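Long-range contact in hypothetical protein (PDB 2OV9), which probably hydrolyses medium- and long-chain fatty acyl-CoA thioesters to free fatty acids and coenzyme A, as a member of the THEM4/THEM5 thioesterase family: residues 109-123 with 167-179. Sequence-based numbering, arbitrary orientation.
Sequences DGSVRGTVTLTIPYQ and PLFEPLTLTGKLM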
loop_
_atom_site.group_PDB
_atom_site.type_symbol
_atom_site.label_atom_id
_atom_site.label_comp_id
_atom_site.label_asym_id
_atom_site.label_seq_id
_atom_site.Cartn_x
_atom_site.Cartn_y
_atom_site.Cartn_z
ATOM N N ASP B 109 1.612 4.378 28.058
ATOM C CA ASP B 109 1.670 2.949 28.353
ATOM C C ASP B 109 2.527 2.141 27.367
ATOM O O ASP B 109 2.640 0.919 27.489
ATOM C CB ASP B 109 0.252 2.378 28.421
ATOM C CG ASP B 109 -0.471 2.404 27.074
ATOM O OD1 ASP B 109 0.076 2.871 26.047
ATOM O OD2 ASP B 109 -1.614 1.931 27.032
ATOM N N GLY B 110 3.126 2.824 26.396
ATOM C CA GLY B 110 3.945 2.169 25.371
ATOM C C GLY B 110 3.212 1.986 24.053
ATOM O O GLY B 110 3.824 1.686 23.032
ATOM N N SER B 111 1.891 2.140 24.054
ATOM C CA SER B 111 1.166 1.978 22.798
ATOM C C SER B 111 1.374 3.210 21.900
ATOM O O SER B 111 1.779 4.294 22.371
ATOM C CB SER B 111 -0.321 1.668 23.033
ATOM O OG SER B 111 -1.013 2.742 23.647
ATOM N N VAL B 112 1.107 3.013 20.615
ATOM C CA VAL B 112 1.119 4.038 19.582
ATOM C C VAL B 112 -0.297 4.015 19.002
ATOM O O VAL B 112 -0.904 2.946 18.895
ATOM C CB VAL B 112 2.205 3.660 18.527
ATOM C CG1 VAL B 112 1.912 4.182 17.144
ATOM C CG2 VAL B 112 3.602 4.096 19.029
ATOM N N ARG B 113 -0.835 5.177 18.650
ATOM C CA ARG B 113 -2.222 5.272 18.190
ATOM C C ARG B 113 -2.404 6.352 17.126
ATOM O O ARG B 113 -1.788 7.419 17.199
ATOM C CB ARG B 113 -3.141 5.610 19.379
ATOM C CG ARG B 113 -4.624 5.720 19.027
ATOM C CD ARG B 113 -5.433 6.146 20.258
ATOM N NE ARG B 113 -6.737 6.730 19.914
ATOM C CZ ARG B 113 -7.890 6.103 20.091
ATOM N NH1 ARG B 113 -7.885 4.871 20.595
ATOM N NH2 ARG B 113 -9.044 6.692 19.782
ATOM N N GLY B 114 -3.282 6.089 16.163
ATOM C CA GLY B 114 -3.735 7.133 15.251
ATOM C C GLY B 114 -5.087 6.745 14.685
ATOM O O GLY B 114 -5.533 5.604 14.853
ATOM N N THR B 115 -5.737 7.701 14.035
ATOM C CA THR B 115 -7.024 7.480 13.393
ATOM C C THR B 115 -6.908 7.955 11.961
ATOM O O THR B 115 -6.366 9.036 11.701
ATOM C CB THR B 115 -8.104 8.288 14.114
ATOM O OG1 THR B 115 -8.161 7.843 15.476
ATOM C CG2 THR B 115 -9.462 8.071 13.493
ATOM N N VAL B 116 -7.430 7.153 11.036
ATOM C CA VAL B 116 -7.368 7.472 9.614
ATOM C C VAL B 116 -8.706 7.136 8.965
ATOM O O VAL B 116 -9.294 6.109 9.257
ATOM C CB VAL B 116 -6.224 6.662 8.929
ATOM C CG1 VAL B 116 -6.532 5.155 8.929
ATOM C CG2 VAL B 116 -5.963 7.173 7.487
ATOM N N THR B 117 -9.172 8.010 8.085
ATOM C CA THR B 117 -10.364 7.754 7.308
ATOM C C THR B 117 -9.867 7.436 5.891
ATOM O O THR B 117 -9.244 8.282 5.255
ATOM C CB THR B 117 -11.269 8.985 7.311
ATOM O OG1 THR B 117 -11.754 9.180 8.641
ATOM C CG2 THR B 117 -12.448 8.774 6.383
ATOM N N LEU B 118 -10.105 6.216 5.414
ATOM C CA LEU B 118 -9.541 5.796 4.128
ATOM C C LEU B 118 -10.491 5.941 2.956
ATOM O O LEU B 118 -11.703 5.852 3.104
ATOM C CB LEU B 118 -8.993 4.361 4.207
ATOM C CG LEU B 118 -7.805 4.102 5.120
ATOM C CD1 LEU B 118 -7.610 2.595 5.348
ATOM C CD2 LEU B 118 -6.505 4.713 4.556
ATOM N N THR B 119 -9.897 6.133 1.786
ATOM C CA THR B 119 -10.570 6.545 0.556
ATOM C C THR B 119 -10.441 5.506 -0.553
ATOM O O THR B 119 -9.735 4.486 -0.392
ATOM C CB THR B 119 -9.920 7.820 0.050
ATOM O OG1 THR B 119 -8.499 7.627 0.053
ATOM C CG2 THR B 119 -10.263 9.008 0.962
ATOM N N ILE B 120 -11.083 5.761 -1.694
ATOM C CA ILE B 120 -11.240 4.684 -2.685
ATOM C C ILE B 120 -9.976 4.078 -3.289
ATOM O O ILE B 120 -10.033 2.975 -3.762
ATOM C CB ILE B 120 -12.248 4.943 -3.842
ATOM C CG1 ILE B 120 -11.926 6.209 -4.634
ATOM C CG2 ILE B 120 -13.710 4.845 -3.363
ATOM C CD1 ILE B 120 -12.635 6.188 -6.008
ATOM N N PRO B 121 -8.847 4.801 -3.320
ATOM C CA PRO B 121 -7.639 4.098 -3.811
ATOM C C PRO B 121 -7.244 2.887 -2.988
ATOM O O PRO B 121 -6.545 1.992 -3.507
ATOM C CB PRO B 121 -6.551 5.181 -3.698
ATOM C CG PRO B 121 -7.283 6.435 -3.908
ATOM C CD PRO B 121 -8.544 6.224 -3.082
ATOM N N TYR B 122 -7.654 2.883 -1.716
ATOM C CA TYR B 122 -7.348 1.810 -0.732
ATOM C C TYR B 122 -8.364 0.642 -0.724
ATOM O O TYR B 122 -8.269 -0.294 0.107
ATOM C CB TYR B 122 -7.194 2.439 0.680
ATOM C CG TYR B 122 -6.133 3.528 0.687
ATOM C CD1 TYR B 122 -4.778 3.207 0.708
ATOM C CD2 TYR B 122 -6.486 4.870 0.560
ATOM C CE1 TYR B 122 -3.786 4.210 0.691
ATOM C CE2 TYR B 122 -5.513 5.879 0.505
ATOM C CZ TYR B 122 -4.178 5.537 0.571
ATOM O OH TYR B 122 -3.234 6.524 0.541
ATOM N N GLN B 123 -9.290 0.691 -1.680
ATOM C CA GLN B 123 -10.442 -0.235 -1.769
ATOM C C GLN B 123 -10.058 -1.634 -2.244
ATOM O O GLN B 123 -9.273 -1.783 -3.185
ATOM C CB GLN B 123 -11.481 0.336 -2.719
ATOM C CG GLN B 123 -12.823 -0.447 -2.866
ATOM C CD GLN B 123 -13.900 0.423 -3.527
ATOM O OE1 GLN B 123 -13.646 1.091 -4.525
ATOM N NE2 GLN B 123 -15.092 0.422 -2.967
ATOM N N PRO B 167 -14.383 -0.773 6.911
ATOM C CA PRO B 167 -14.964 0.136 5.918
ATOM C C PRO B 167 -14.098 1.293 5.496
ATOM O O PRO B 167 -13.307 1.801 6.270
ATOM C CB PRO B 167 -16.212 0.694 6.630
ATOM C CG PRO B 167 -15.864 0.576 8.112
ATOM C CD PRO B 167 -14.930 -0.566 8.273
ATOM N N LEU B 168 -14.294 1.724 4.261
ATOM C CA LEU B 168 -13.785 2.998 3.778
ATOM C C LEU B 168 -14.687 4.104 4.318
ATOM O O LEU B 168 -15.811 3.834 4.772
ATOM C CB LEU B 168 -13.821 3.014 2.240
ATOM C CG LEU B 168 -12.962 1.999 1.467
ATOM C CD1 LEU B 168 -13.300 2.075 0.000
ATOM C CD2 LEU B 168 -11.472 2.289 1.720
ATOM N N PHE B 169 -14.205 5.346 4.244
ATOM C CA PHE B 169 -15.001 6.554 4.515
ATOM C C PHE B 169 -15.417 6.777 5.970
ATOM O O PHE B 169 -16.332 7.562 6.246
ATOM C CB PHE B 169 -16.247 6.626 3.614
ATOM C CG PHE B 169 -16.029 6.099 2.215
ATOM C CD1 PHE B 169 -15.000 6.604 1.408
ATOM C CD2 PHE B 169 -16.853 5.106 1.709
ATOM C CE1 PHE B 169 -14.790 6.100 0.117
ATOM C CE2 PHE B 169 -16.665 4.591 0.402
ATOM C CZ PHE B 169 -15.628 5.099 -0.395
ATOM N N GLU B 170 -14.801 6.060 6.896
ATOM C CA GLU B 170 -15.085 6.304 8.306
ATOM C C GLU B 170 -13.820 6.138 9.125
ATOM O O GLU B 170 -12.883 5.498 8.670
ATOM C CB GLU B 170 -16.224 5.414 8.814
ATOM C CG GLU B 170 -15.837 4.015 9.163
ATOM C CD GLU B 170 -17.070 3.162 9.469
ATOM O OE1 GLU B 170 -18.008 3.152 8.643
ATOM O OE2 GLU B 170 -17.100 2.498 10.530
ATOM N N PRO B 171 -13.788 6.743 10.323
ATOM C CA PRO B 171 -12.576 6.760 11.134
ATOM C C PRO B 171 -12.200 5.363 11.643
ATOM O O PRO B 171 -13.008 4.692 12.296
ATOM C CB PRO B 171 -12.938 7.701 12.303
ATOM C CG PRO B 171 -14.209 8.348 11.933
ATOM C CD PRO B 171 -14.905 7.477 10.971
ATOM N N LEU B 172 -10.990 4.921 11.303
ATOM C CA LEU B 172 -10.429 3.664 11.811
ATOM C C LEU B 172 -9.278 3.930 12.795
ATOM O O LEU B 172 -8.357 4.666 12.473
ATOM C CB LEU B 172 -9.850 2.845 10.635
ATOM C CG LEU B 172 -10.789 2.605 9.442
ATOM C CD1 LEU B 172 -10.033 1.924 8.296
ATOM C CD2 LEU B 172 -12.057 1.812 9.830
ATOM N N THR B 173 -9.326 3.321 13.981
ATOM C CA THR B 173 -8.281 3.522 14.966
ATOM C C THR B 173 -7.249 2.452 14.795
ATOM O O THR B 173 -7.567 1.272 14.926
ATOM C CB THR B 173 -8.834 3.398 16.394
ATOM O OG1 THR B 173 -9.954 4.283 16.537
ATOM C CG2 THR B 173 -7.734 3.748 17.435
ATOM N N LEU B 174 -6.016 2.877 14.549
ATOM C CA LEU B 174 -4.875 1.993 14.469
ATOM C C LEU B 174 -4.101 2.073 15.780
ATOM O O LEU B 174 -3.864 3.157 16.289
ATOM C CB LEU B 174 -3.951 2.425 13.332
ATOM C CG LEU B 174 -4.523 2.769 11.946
ATOM C CD1 LEU B 174 -3.397 3.136 10.990
ATOM C CD2 LEU B 174 -5.344 1.635 11.337
ATOM N N THR B 175 -3.725 0.920 16.329
ATOM C CA THR B 175 -2.968 0.867 17.575
ATOM C C THR B 175 -1.909 -0.240 17.468
ATOM O O THR B 175 -2.147 -1.259 16.825
ATOM C CB THR B 175 -3.899 0.552 18.760
ATOM O OG1 THR B 175 -4.988 1.497 18.783
ATOM C CG2 THR B 175 -3.142 0.645 20.060
ATOM N N GLY B 176 -0.760 -0.036 18.103
ATOM C CA GLY B 176 0.318 -1.035 18.160
ATOM C C GLY B 176 1.016 -0.917 19.508
ATOM O O GLY B 176 1.031 0.158 20.107
ATOM N N LYS B 177 1.585 -2.016 19.981
ATOM C CA LYS B 177 2.352 -2.018 21.228
ATOM C C LYS B 177 3.351 -3.164 21.232
ATOM O O LYS B 177 3.022 -4.284 20.869
ATOM C CB LYS B 177 1.439 -2.105 22.443
ATOM C CG LYS B 177 2.169 -2.006 23.780
ATOM C CD LYS B 177 1.195 -1.902 24.943
ATOM C CE LYS B 177 1.953 -1.986 26.239
ATOM N NZ LYS B 177 1.052 -1.776 27.392
ATOM N N LEU B 178 4.580 -2.849 21.624
ATOM C CA LEU B 178 5.597 -3.846 21.792
ATOM C C LEU B 178 5.135 -4.652 22.996
ATOM O O LEU B 178 4.767 -4.072 24.033
ATOM C CB LEU B 178 6.954 -3.193 22.074
ATOM C CG LEU B 178 8.175 -4.091 22.252
ATOM C CD1 LEU B 178 9.438 -3.318 21.854
ATOM C CD2 LEU B 178 8.297 -4.605 23.681
HETATM N N MSE B 179 5.135 -5.970 22.846
HETATM C CA MSE B 179 4.562 -6.836 23.861
HETATM C C MSE B 179 5.624 -7.518 24.706
HETATM O O MSE B 179 5.473 -7.607 25.922
HETATM C CB MSE B 179 3.624 -7.858 23.226
HETATM C CG MSE B 179 2.520 -7.221 22.419
HETATM SE SE MSE B 179 1.315 -6.154 23.535
HETATM C CE MSE B 179 0.473 -7.640 24.506
HETATM O O HOH W 1 5.607 -0.110 22.219
HETATM O O HOH W 2 -11.946 4.229 6.538
#
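Past the Val116-Leu172 pair a single water joins the two backbones: it accepts from Leu118 N and donates to Glu170 O and Pro167 O, in place of a direct Leu118-Glu170 bond. Beyond it Phe169 N reaches Leu118 O, at 2.8 Å. The Phe169 ring folds back over Leu168 CB, while Ile120 CG2 meets its edge at CZ (3.5 Å). Leu168 drives its CD1 against Gln123 CB, at 3.7 Å, and its CD2 against Thr119 O, at 3.5 Å. Val112, Gly114 and Val116 each exchange two backbone hydrogen bonds, with Gly176, Leu174 and Leu172 respectively. On the face that carries Arg113, Thr115 and Thr173, Thr173 CG2 sits over one face of the Arg113 guanidinium, 3.4 Å from NH1; with CG2 anti to the backbone N, the methyl rather than the hydroxyl makes this closest approach. On the face shared with Val112, which packs on helix 131-148, Val116 CG1 lies 4.3 Å from Leu174 CD1. At the far end, beside the Asx turn of Asp109 and Ser111, the extended Lys177 lays its chain past Gly110 and gives a weak NZ bond to Asp109 O (3.1 Å). Replacing Lys177 with alanine would probably uncover Gly110 and take from Asp109 O its weak donor. Strands 112-117 and 171-182 are antiparallel neighbours in the sheet that wraps the long helix 131-148, the hallmark of the hotdog fold of acyl-CoA thioesterases.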